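Local coordinates for Rab5 protein, putative (Plasmodium falciparum, PDB 3CLV) that belongs to the Ras-like small guanine-nucleotide-binding proteins of the P-loop fold, is named as a putative Rab5, and holds guanosine-5'-diphosphate in its nucleotide pocket, at residues S22-E34 and S184-Y196. Numbering follows the deposited sequence.
Sequences SIVLRLTKDTFHE and SAKTGTNIKNIFY. With GDP (guanosine-5'-diphosphate), chain D.
Phe32 lays one ring face on Lys186: CA of Lys186 stands 3.6 Å from the ring centroid and only 13° off its normal, a CH-pi contact. CG of Lys186 lies over the same face, and the extended chain runs on toward Glu34, whose OE1, in the conformer given, lies 3.4 Å from NZ, a long and doubtful salt bridge. Beside this pair Ala185 CB rests on Ser22 CB at 3.6 Å. Arg26 approaches the same turn, its NH1 3.1 Å from Lys186 O, which lies at the guanidinium edge. A salt bridge from its NH2 to Asp30 OD1, 2.9 Å long, holds the guanidinium beside the turn that follows its own helix.

Deeper in, the helices at 22-29 and 191-196 cross at -88°, their axes 9.8 Å apart. Ile191 turns CG2 onto Leu27 CB and CD1 onto Ile23 CG1, while Leu27 CD2 meets Phe195 CE2 at 3.4 Å. Phe195 also packs edge-to-face on Phe95, and Ile194 reaches strand 119-125.

Around the nucleotide, Ser22 N and OG both donate to O2A of GDP, while the amides of Ala185 and Lys186 give weak bonds to O6. Ser184 OG is hydrogen-bonded to Asp158 OD2 and accepts from Thr187 N, an ST motif. Phosphate-binding helix and base-binding loop therefore meet directly through Ser22 and Ala185, Phe32 and Lys186 pack beside GDP, and apolar side chains join the two helices.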
ATOM      1  N   SER A  22     -17.718  -9.655   6.463  1.00 13.81           N
ATOM      2  CA  SER A  22     -18.106 -10.714   7.394  1.00 14.24           C
ATOM      3  C   SER A  22     -16.934 -11.621   7.773  1.00 14.74           C
ATOM      4  O   SER A  22     -16.778 -11.992   8.942  1.00 14.15           O
ATOM      5  CB  SER A  22     -19.276 -11.515   6.845  1.00 14.02           C
ATOM      6  OG  SER A  22     -20.400 -10.667   6.623  1.00 14.39           O
ATOM      7  N   ILE A  23     -16.094 -11.964   6.792  1.00 15.07           N
ATOM      8  CA  ILE A  23     -14.860 -12.692   7.101  1.00 14.72           C
ATOM      9  C   ILE A  23     -14.010 -11.902   8.103  1.00 14.94           C
ATOM     10  O   ILE A  23     -13.507 -12.468   9.076  1.00 14.45           O
ATOM     11  CB  ILE A  23     -14.058 -13.029   5.809  1.00 15.20           C
ATOM     12  CG1 ILE A  23     -14.825 -14.040   4.962  1.00 15.04           C
ATOM     13  CG2 ILE A  23     -12.630 -13.557   6.140  1.00 15.39           C
ATOM     14  CD1 ILE A  23     -14.289 -14.170   3.515  1.00 14.35           C
ATOM     15  N   VAL A  24     -13.840 -10.599   7.870  1.00 14.49           N
ATOM     16  CA  VAL A  24     -13.081  -9.745   8.784  1.00 15.55           C
ATOM     17  C   VAL A  24     -13.739  -9.664  10.183  1.00 15.93           C
ATOM     18  O   VAL A  24     -13.054  -9.725  11.195  1.00 16.31           O
ATOM     19  CB  VAL A  24     -12.851  -8.322   8.195  1.00 14.74           C
ATOM     20  CG1 VAL A  24     -12.382  -7.300   9.281  1.00 15.75           C
ATOM     21  CG2 VAL A  24     -11.876  -8.379   7.024  1.00 15.44           C
ATOM     22  N   LEU A  25     -15.061  -9.519  10.233  1.00 16.43           N
ATOM     23  CA  LEU A  25     -15.721  -9.396  11.532  1.00 16.35           C
ATOM     24  C   LEU A  25     -15.614 -10.676  12.376  1.00 16.81           C
ATOM     25  O   LEU A  25     -15.376 -10.624  13.596  1.00 16.86           O
ATOM     26  CB  LEU A  25     -17.182  -8.989  11.354  1.00 16.49           C
ATOM     27  CG  LEU A  25     -17.881  -8.611  12.665  1.00 15.66           C
ATOM     28  CD1 LEU A  25     -17.269  -7.318  13.235  1.00 17.75           C
ATOM     29  CD2 LEU A  25     -19.357  -8.463  12.414  1.00 17.18           C
ATOM     30  N   ARG A  26     -15.802 -11.814  11.715  1.00 17.88           N
ATOM     31  CA  ARG A  26     -15.723 -13.134  12.335  1.00 18.50           C
ATOM     32  C   ARG A  26     -14.283 -13.369  12.770  1.00 18.93           C
ATOM     33  O   ARG A  26     -14.033 -13.771  13.902  1.00 19.09           O
ATOM     34  CB  ARG A  26     -16.173 -14.197  11.328  1.00 18.65           C
ATOM     35  CG  ARG A  26     -16.172 -15.625  11.821  1.00 21.12           C
ATOM     36  CD  ARG A  26     -17.578 -15.974  12.278  1.00 26.98           C
ATOM     37  NE  ARG A  26     -17.679 -15.896  13.706  1.00 29.05           N
ATOM     38  CZ  ARG A  26     -18.772 -16.167  14.405  1.00 29.03           C
ATOM     39  NH1 ARG A  26     -19.913 -16.512  13.807  1.00 30.39           N
ATOM     40  NH2 ARG A  26     -18.705 -16.080  15.712  1.00 28.79           N
ATOM     41  N   LEU A  27     -13.341 -13.063  11.880  1.00 19.02           N
ATOM     42  CA  LEU A  27     -11.922 -13.229  12.185  1.00 19.33           C
ATOM     43  C   LEU A  27     -11.476 -12.399  13.385  1.00 19.35           C
ATOM     44  O   LEU A  27     -10.842 -12.930  14.308  1.00 20.18           O
ATOM     45  CB  LEU A  27     -11.052 -12.922  10.960  1.00 18.10           C
ATOM     46  CG  LEU A  27      -9.551 -13.076  11.186  1.00 17.78           C
ATOM     47  CD1 LEU A  27      -9.195 -14.560  11.178  1.00 16.28           C
ATOM     48  CD2 LEU A  27      -8.774 -12.292  10.122  1.00 18.25           C
ATOM     49  N   THR A  28     -11.832 -11.118  13.395  1.00 20.01           N
ATOM     50  CA  THR A  28     -11.262 -10.189  14.362  1.00 20.04           C
ATOM     51  C   THR A  28     -12.089  -9.985  15.630  1.00 20.81           C
ATOM     52  O   THR A  28     -11.545  -9.612  16.682  1.00 19.49           O
ATOM     53  CB  THR A  28     -10.929  -8.842  13.706  1.00 20.08           C
ATOM     54  OG1 THR A  28     -12.134  -8.234  13.212  1.00 20.31           O
ATOM     55  CG2 THR A  28      -9.950  -9.074  12.538  1.00 21.47           C
ATOM     56  N   LYS A  29     -13.391 -10.244  15.547  1.00 21.23           N
ATOM     57  CA  LYS A  29     -14.283  -9.947  16.656  1.00 22.95           C
ATOM     58  C   LYS A  29     -15.226 -11.116  16.990  1.00 23.22           C
ATOM     59  O   LYS A  29     -16.103 -10.992  17.855  1.00 24.34           O
ATOM     60  CB  LYS A  29     -15.041  -8.647  16.364  1.00 22.94           C
ATOM     61  CG  LYS A  29     -14.126  -7.420  16.333  1.00 24.15           C
ATOM     62  CD  LYS A  29     -14.828  -6.157  15.853  1.00 24.75           C
ATOM     63  CE  LYS A  29     -13.912  -4.928  15.976  1.00 27.33           C
ATOM     64  NZ  LYS A  29     -14.586  -3.661  15.547  1.00 29.47           N
ATOM     65  N   ASP A  30     -15.023 -12.250  16.315  1.00 22.77           N
ATOM     66  CA  ASP A  30     -15.798 -13.471  16.536  1.00 22.64           C
ATOM     67  C   ASP A  30     -17.309 -13.203  16.542  1.00 22.03           C
ATOM     68  O   ASP A  30     -18.039 -13.678  17.427  1.00 20.25           O
ATOM     69  CB  ASP A  30     -15.325 -14.170  17.814  1.00 23.45           C
ATOM     70  CG  ASP A  30     -15.779 -15.606  17.901  1.00 25.36           C
ATOM     71  OD1 ASP A  30     -16.002 -16.246  16.853  1.00 27.50           O
ATOM     72  OD2 ASP A  30     -15.920 -16.087  19.044  1.00 30.64           O
ATOM     73  N   THR A  31     -17.753 -12.432  15.547  1.00 20.82           N
ATOM     74  CA  THR A  31     -19.115 -11.922  15.462  1.00 21.80           C
ATOM     75  C   THR A  31     -19.600 -12.000  14.024  1.00 21.00           C
ATOM     76  O   THR A  31     -18.812 -11.826  13.093  1.00 21.26           O
ATOM     77  CB  THR A  31     -19.185 -10.427  15.920  1.00 22.48           C
ATOM     78  OG1 THR A  31     -18.999 -10.365  17.327  1.00 24.59           O
ATOM     79  CG2 THR A  31     -20.543  -9.806  15.608  1.00 23.90           C
ATOM     80  N   PHE A  32     -20.896 -12.258  13.849  1.00 19.99           N
ATOM     81  CA  PHE A  32     -21.524 -12.226  12.533  1.00 19.64           C
ATOM     82  C   PHE A  32     -22.788 -11.364  12.527  1.00 19.99           C
ATOM     83  O   PHE A  32     -23.624 -11.474  13.439  1.00 19.47           O
ATOM     84  CB  PHE A  32     -21.819 -13.657  12.056  1.00 19.76           C
ATOM     85  CG  PHE A  32     -22.600 -13.733  10.763  1.00 19.75           C
ATOM     86  CD1 PHE A  32     -21.959 -13.603   9.524  1.00 19.13           C
ATOM     87  CD2 PHE A  32     -23.970 -13.960  10.783  1.00 19.13           C
ATOM     88  CE1 PHE A  32     -22.697 -13.664   8.332  1.00 17.55           C
ATOM     89  CE2 PHE A  32     -24.704 -14.057   9.598  1.00 16.72           C
ATOM     90  CZ  PHE A  32     -24.059 -13.907   8.371  1.00 19.58           C
ATOM     91  N   HIS A  33     -22.933 -10.535  11.484  1.00 19.48           N
ATOM     92  CA  HIS A  33     -24.152  -9.745  11.261  1.00 19.09           C
ATOM     93  C   HIS A  33     -24.875 -10.197   9.998  1.00 19.44           C
ATOM     94  O   HIS A  33     -24.283 -10.179   8.915  1.00 18.82           O
ATOM     95  CB  HIS A  33     -23.828  -8.239  11.151  1.00 18.81           C
ATOM     96  CG  HIS A  33     -23.155  -7.664  12.362  1.00 16.55           C
ATOM     97  ND1 HIS A  33     -22.394  -6.518  12.309  1.00 16.25           N
ATOM     98  CD2 HIS A  33     -23.127  -8.073  13.656  1.00 16.56           C
ATOM     99  CE1 HIS A  33     -21.931  -6.242  13.514  1.00 16.72           C
ATOM    100  NE2 HIS A  33     -22.365  -7.169  14.350  1.00 18.14           N
ATOM    101  N   GLU A  34     -26.155 -10.583  10.149  1.00 19.35           N
ATOM    102  CA  GLU A  34     -26.969 -11.062   9.024  0.50 19.86           C
ATOM    103  C   GLU A  34     -27.244  -9.952   8.007  1.00 19.89           C
ATOM    104  O   GLU A  34     -27.499 -10.224   6.829  1.00 19.79           O
ATOM    105  CB  GLU A  34     -28.295 -11.675   9.512  0.50 20.27           C
ATOM    106  CG  GLU A  34     -28.151 -12.929  10.367  0.50 21.60           C
ATOM    107  CD  GLU A  34     -28.127 -14.238   9.568  0.50 24.24           C
ATOM    108  OE1 GLU A  34     -28.208 -15.311  10.199  0.50 26.44           O
ATOM    109  OE2 GLU A  34     -28.035 -14.212   8.325  0.50 25.56           O
ATOM    110  N   SER A 184     -17.538 -20.488   6.037  1.00 16.96           N
ATOM    111  CA  SER A 184     -18.749 -19.773   6.411  1.00 18.21           C
ATOM    112  C   SER A 184     -18.401 -18.725   7.461  1.00 17.71           C
ATOM    113  O   SER A 184     -17.950 -19.050   8.566  1.00 18.51           O
ATOM    114  CB  SER A 184     -19.864 -20.728   6.888  1.00 18.40           C
ATOM    115  OG  SER A 184     -21.042 -19.995   7.266  1.00 20.14           O
ATOM    116  N   ALA A 185     -18.570 -17.450   7.103  1.00 18.92           N
ATOM    117  CA  ALA A 185     -18.500 -16.363   8.093  1.00 19.09           C
ATOM    118  C   ALA A 185     -19.630 -16.501   9.107  1.00 19.41           C
ATOM    119  O   ALA A 185     -19.467 -16.158  10.272  1.00 20.03           O
ATOM    120  CB  ALA A 185     -18.577 -14.996   7.406  1.00 18.46           C
ATOM    121  N   LYS A 186     -20.779 -16.996   8.652  1.00 20.30           N
ATOM    122  CA  LYS A 186     -21.952 -17.189   9.527  1.00 20.69           C
ATOM    123  C   LYS A 186     -21.669 -18.166  10.680  1.00 21.23           C
ATOM    124  O   LYS A 186     -21.887 -17.834  11.847  1.00 20.75           O
ATOM    125  CB  LYS A 186     -23.190 -17.584   8.706  1.00 20.38           C
ATOM    126  CG  LYS A 186     -24.523 -17.589   9.514  1.00 21.02           C
ATOM    127  CD  LYS A 186     -25.734 -17.905   8.645  1.00 20.23           C
ATOM    128  CE  LYS A 186     -26.987 -18.192   9.499  1.00 22.58           C
ATOM    129  NZ  LYS A 186     -28.177 -18.290   8.590  1.00 26.06           N
ATOM    130  N   THR A 187     -21.154 -19.357  10.371  1.00 22.39           N
ATOM    131  CA  THR A 187     -20.890 -20.355  11.424  1.00 22.92           C
ATOM    132  C   THR A 187     -19.472 -20.254  11.986  1.00 23.36           C
ATOM    133  O   THR A 187     -19.177 -20.796  13.052  1.00 23.34           O
ATOM    134  CB  THR A 187     -21.165 -21.802  10.932  1.00 22.83           C
ATOM    135  OG1 THR A 187     -20.224 -22.159   9.905  1.00 22.62           O
ATOM    136  CG2 THR A 187     -22.578 -21.926  10.383  1.00 23.08           C
ATOM    137  N   GLY A 188     -18.593 -19.547  11.268  1.00 23.46           N
ATOM    138  CA  GLY A 188     -17.172 -19.468  11.642  1.00 23.16           C
ATOM    139  C   GLY A 188     -16.291 -20.544  11.007  1.00 22.93           C
ATOM    140  O   GLY A 188     -15.072 -20.564  11.210  1.00 23.81           O
ATOM    141  N   THR A 189     -16.898 -21.436  10.235  1.00 22.65           N
ATOM    142  CA  THR A 189     -16.161 -22.544   9.613  1.00 22.80           C
ATOM    143  C   THR A 189     -14.983 -22.085   8.734  1.00 21.60           C
ATOM    144  O   THR A 189     -15.185 -21.377   7.751  1.00 21.83           O
ATOM    145  CB  THR A 189     -17.113 -23.430   8.783  1.00 23.11           C
ATOM    146  OG1 THR A 189     -18.115 -23.977   9.656  1.00 25.01           O
ATOM    147  CG2 THR A 189     -16.355 -24.569   8.113  1.00 23.59           C
ATOM    148  N   ASN A 190     -13.767 -22.501   9.106  1.00 20.48           N
ATOM    149  CA  ASN A 190     -12.549 -22.325   8.273  1.00 19.35           C
ATOM    150  C   ASN A 190     -12.083 -20.876   8.080  1.00 18.87           C
ATOM    151  O   ASN A 190     -11.184 -20.606   7.278  1.00 17.29           O
ATOM    152  CB  ASN A 190     -12.705 -23.014   6.899  1.00 19.75           C
ATOM    153  CG  ASN A 190     -12.408 -24.514   6.945  1.00 19.64           C
ATOM    154  OD1 ASN A 190     -11.784 -25.010   7.880  1.00 21.45           O
ATOM    155  ND2 ASN A 190     -12.840 -25.226   5.925  1.00 18.78           N
ATOM    156  N   ILE A 191     -12.684 -19.954   8.826  1.00 18.02           N
ATOM    157  CA  ILE A 191     -12.309 -18.537   8.734  1.00 17.97           C
ATOM    158  C   ILE A 191     -10.875 -18.289   9.175  1.00 17.68           C
ATOM    159  O   ILE A 191     -10.098 -17.706   8.410  1.00 17.14           O
ATOM    160  CB  ILE A 191     -13.316 -17.613   9.476  1.00 18.38           C
ATOM    161  CG1 ILE A 191     -14.718 -17.762   8.868  1.00 17.17           C
ATOM    162  CG2 ILE A 191     -12.833 -16.133   9.491  1.00 19.02           C
ATOM    163  CD1 ILE A 191     -14.866 -17.293   7.391  1.00 15.23           C
ATOM    164  N   LYS A 192     -10.518 -18.743  10.381  1.00 17.75           N
ATOM    165  CA  LYS A 192      -9.143 -18.637  10.870  1.00 18.79           C
ATOM    166  C   LYS A 192      -8.205 -19.428   9.965  1.00 17.89           C
ATOM    167  O   LYS A 192      -7.064 -19.002   9.723  1.00 17.54           O
ATOM    168  CB  LYS A 192      -9.002 -19.134  12.322  1.00 19.18           C
ATOM    169  CG  LYS A 192      -9.612 -18.223  13.398  1.00 19.49           C
ATOM    170  CD  LYS A 192      -9.253 -18.824  14.775  1.00 21.40           C
ATOM    171  CE  LYS A 192     -10.389 -18.757  15.783  1.00 26.73           C
ATOM    172  NZ  LYS A 192     -10.132 -17.672  16.791  1.00 28.56           N
ATOM    173  N   ASN A 193      -8.709 -20.545   9.441  1.00 17.49           N
ATOM    174  CA  ASN A 193      -7.919 -21.441   8.587  1.00 17.71           C
ATOM    175  C   ASN A 193      -7.473 -20.766   7.279  1.00 17.27           C
ATOM    176  O   ASN A 193      -6.443 -21.115   6.713  1.00 16.17           O
ATOM    177  CB  ASN A 193      -8.692 -22.737   8.287  1.00 18.73           C
ATOM    178  CG  ASN A 193      -8.677 -23.744   9.454  1.00 23.26           C
ATOM    179  OD1 ASN A 193      -7.764 -23.771  10.270  1.00 27.22           O
ATOM    180  ND2 ASN A 193      -9.687 -24.607   9.495  1.00 28.67           N
ATOM    181  N   ILE A 194      -8.235 -19.777   6.805  1.00 16.68           N
ATOM    182  CA  ILE A 194      -7.758 -18.991   5.652  1.00 16.56           C
ATOM    183  C   ILE A 194      -6.335 -18.503   5.948  1.00 16.13           C
ATOM    184  O   ILE A 194      -5.423 -18.639   5.141  1.00 15.95           O
ATOM    185  CB  ILE A 194      -8.643 -17.736   5.386  1.00 16.32           C
ATOM    186  CG1 ILE A 194     -10.057 -18.123   4.948  1.00 15.93           C
ATOM    187  CG2 ILE A 194      -7.958 -16.799   4.363  1.00 17.81           C
ATOM    188  CD1 ILE A 194     -11.073 -16.930   4.962  1.00 16.92           C
ATOM    189  N   PHE A 195      -6.157 -17.924   7.122  1.00 16.32           N
ATOM    190  CA  PHE A 195      -4.926 -17.270   7.474  1.00 16.92           C
ATOM    191  C   PHE A 195      -3.890 -18.267   7.965  1.00 17.59           C
ATOM    192  O   PHE A 195      -2.699 -18.021   7.820  1.00 16.68           O
ATOM    193  CB  PHE A 195      -5.222 -16.157   8.479  1.00 17.07           C
ATOM    194  CG  PHE A 195      -6.036 -15.047   7.871  1.00 16.64           C
ATOM    195  CD1 PHE A 195      -5.407 -14.005   7.195  1.00 16.50           C
ATOM    196  CD2 PHE A 195      -7.431 -15.089   7.905  1.00 17.25           C
ATOM    197  CE1 PHE A 195      -6.145 -12.998   6.612  1.00 17.68           C
ATOM    198  CE2 PHE A 195      -8.190 -14.100   7.317  1.00 18.06           C
ATOM    199  CZ  PHE A 195      -7.548 -13.044   6.661  1.00 17.99           C
ATOM    200  N   TYR A 196      -4.345 -19.415   8.476  1.00 18.14           N
ATOM    201  CA  TYR A 196      -3.416 -20.497   8.854  1.00 19.36           C
ATOM    202  C   TYR A 196      -2.690 -20.991   7.611  1.00 19.31           C
ATOM    203  O   TYR A 196      -1.459 -21.137   7.623  1.00 19.13           O
ATOM    204  CB  TYR A 196      -4.136 -21.680   9.525  1.00 20.84           C
ATOM    205  CG  TYR A 196      -4.739 -21.381  10.895  1.00 23.04           C
ATOM    206  CD1 TYR A 196      -4.407 -20.226  11.597  1.00 24.61           C
ATOM    207  CD2 TYR A 196      -5.622 -22.279  11.494  1.00 25.18           C
ATOM    208  CE1 TYR A 196      -4.968 -19.953  12.850  1.00 25.57           C
ATOM    209  CE2 TYR A 196      -6.185 -22.017  12.737  1.00 26.20           C
ATOM    210  CZ  TYR A 196      -5.854 -20.855  13.403  1.00 24.55           C
ATOM    211  OH  TYR A 196      -6.402 -20.603  14.646  1.00 26.88           O
TER
HETATM  212  PB  GDP D 211     -18.923  -7.917   1.227  1.00 13.92           P
HETATM  213  O1B GDP D 211     -18.074  -7.218   2.239  1.00 13.89           O
HETATM  214  O2B GDP D 211     -19.646  -6.921   0.349  1.00 15.06           O
HETATM  215  O3B GDP D 211     -18.137  -8.854   0.346  1.00 16.60           O
HETATM  216  O3A GDP D 211     -20.028  -8.857   1.952  1.00 14.52           O
HETATM  217  PA  GDP D 211     -20.661  -8.622   3.429  1.00 14.47           P
HETATM  218  O1A GDP D 211     -21.237  -7.220   3.540  1.00 14.84           O
HETATM  219  O2A GDP D 211     -19.736  -9.009   4.541  1.00 15.27           O
HETATM  220  O5' GDP D 211     -21.889  -9.659   3.391  1.00 16.04           O
HETATM  221  C5' GDP D 211     -22.968  -9.533   2.458  1.00 14.39           C
HETATM  222  C4' GDP D 211     -24.172 -10.299   3.019  1.00 16.00           C
HETATM  223  O4' GDP D 211     -23.899 -11.703   3.045  1.00 15.48           O
HETATM  224  C3' GDP D 211     -24.573  -9.923   4.442  1.00 17.14           C
HETATM  225  O3' GDP D 211     -26.003 -10.007   4.463  1.00 17.66           O
HETATM  226  C2' GDP D 211     -23.990 -11.033   5.321  1.00 17.31           C
HETATM  227  O2' GDP D 211     -24.719 -11.274   6.533  1.00 17.69           O
HETATM  228  C1' GDP D 211     -24.089 -12.218   4.371  1.00 18.64           C
HETATM  229  N9  GDP D 211     -23.026 -13.201   4.602  1.00 19.53           N
HETATM  230  C8  GDP D 211     -21.699 -12.953   4.639  1.00 19.32           C
HETATM  231  N7  GDP D 211     -21.019 -14.094   4.863  1.00 20.06           N
HETATM  232  C5  GDP D 211     -21.927 -15.092   4.955  1.00 19.98           C
HETATM  233  C6  GDP D 211     -21.889 -16.557   5.179  1.00 20.26           C
HETATM  234  O6  GDP D 211     -20.788 -17.138   5.333  1.00 19.45           O
HETATM  235  N1  GDP D 211     -23.071 -17.228   5.201  1.00 19.90           N
HETATM  236  C2  GDP D 211     -24.274 -16.622   5.022  1.00 20.87           C
HETATM  237  N2  GDP D 211     -25.401 -17.378   5.052  1.00 19.39           N
HETATM  238  N3  GDP D 211     -24.390 -15.270   4.829  1.00 20.29           N
HETATM  239  C4  GDP D 211     -23.260 -14.490   4.780  1.00 19.16           C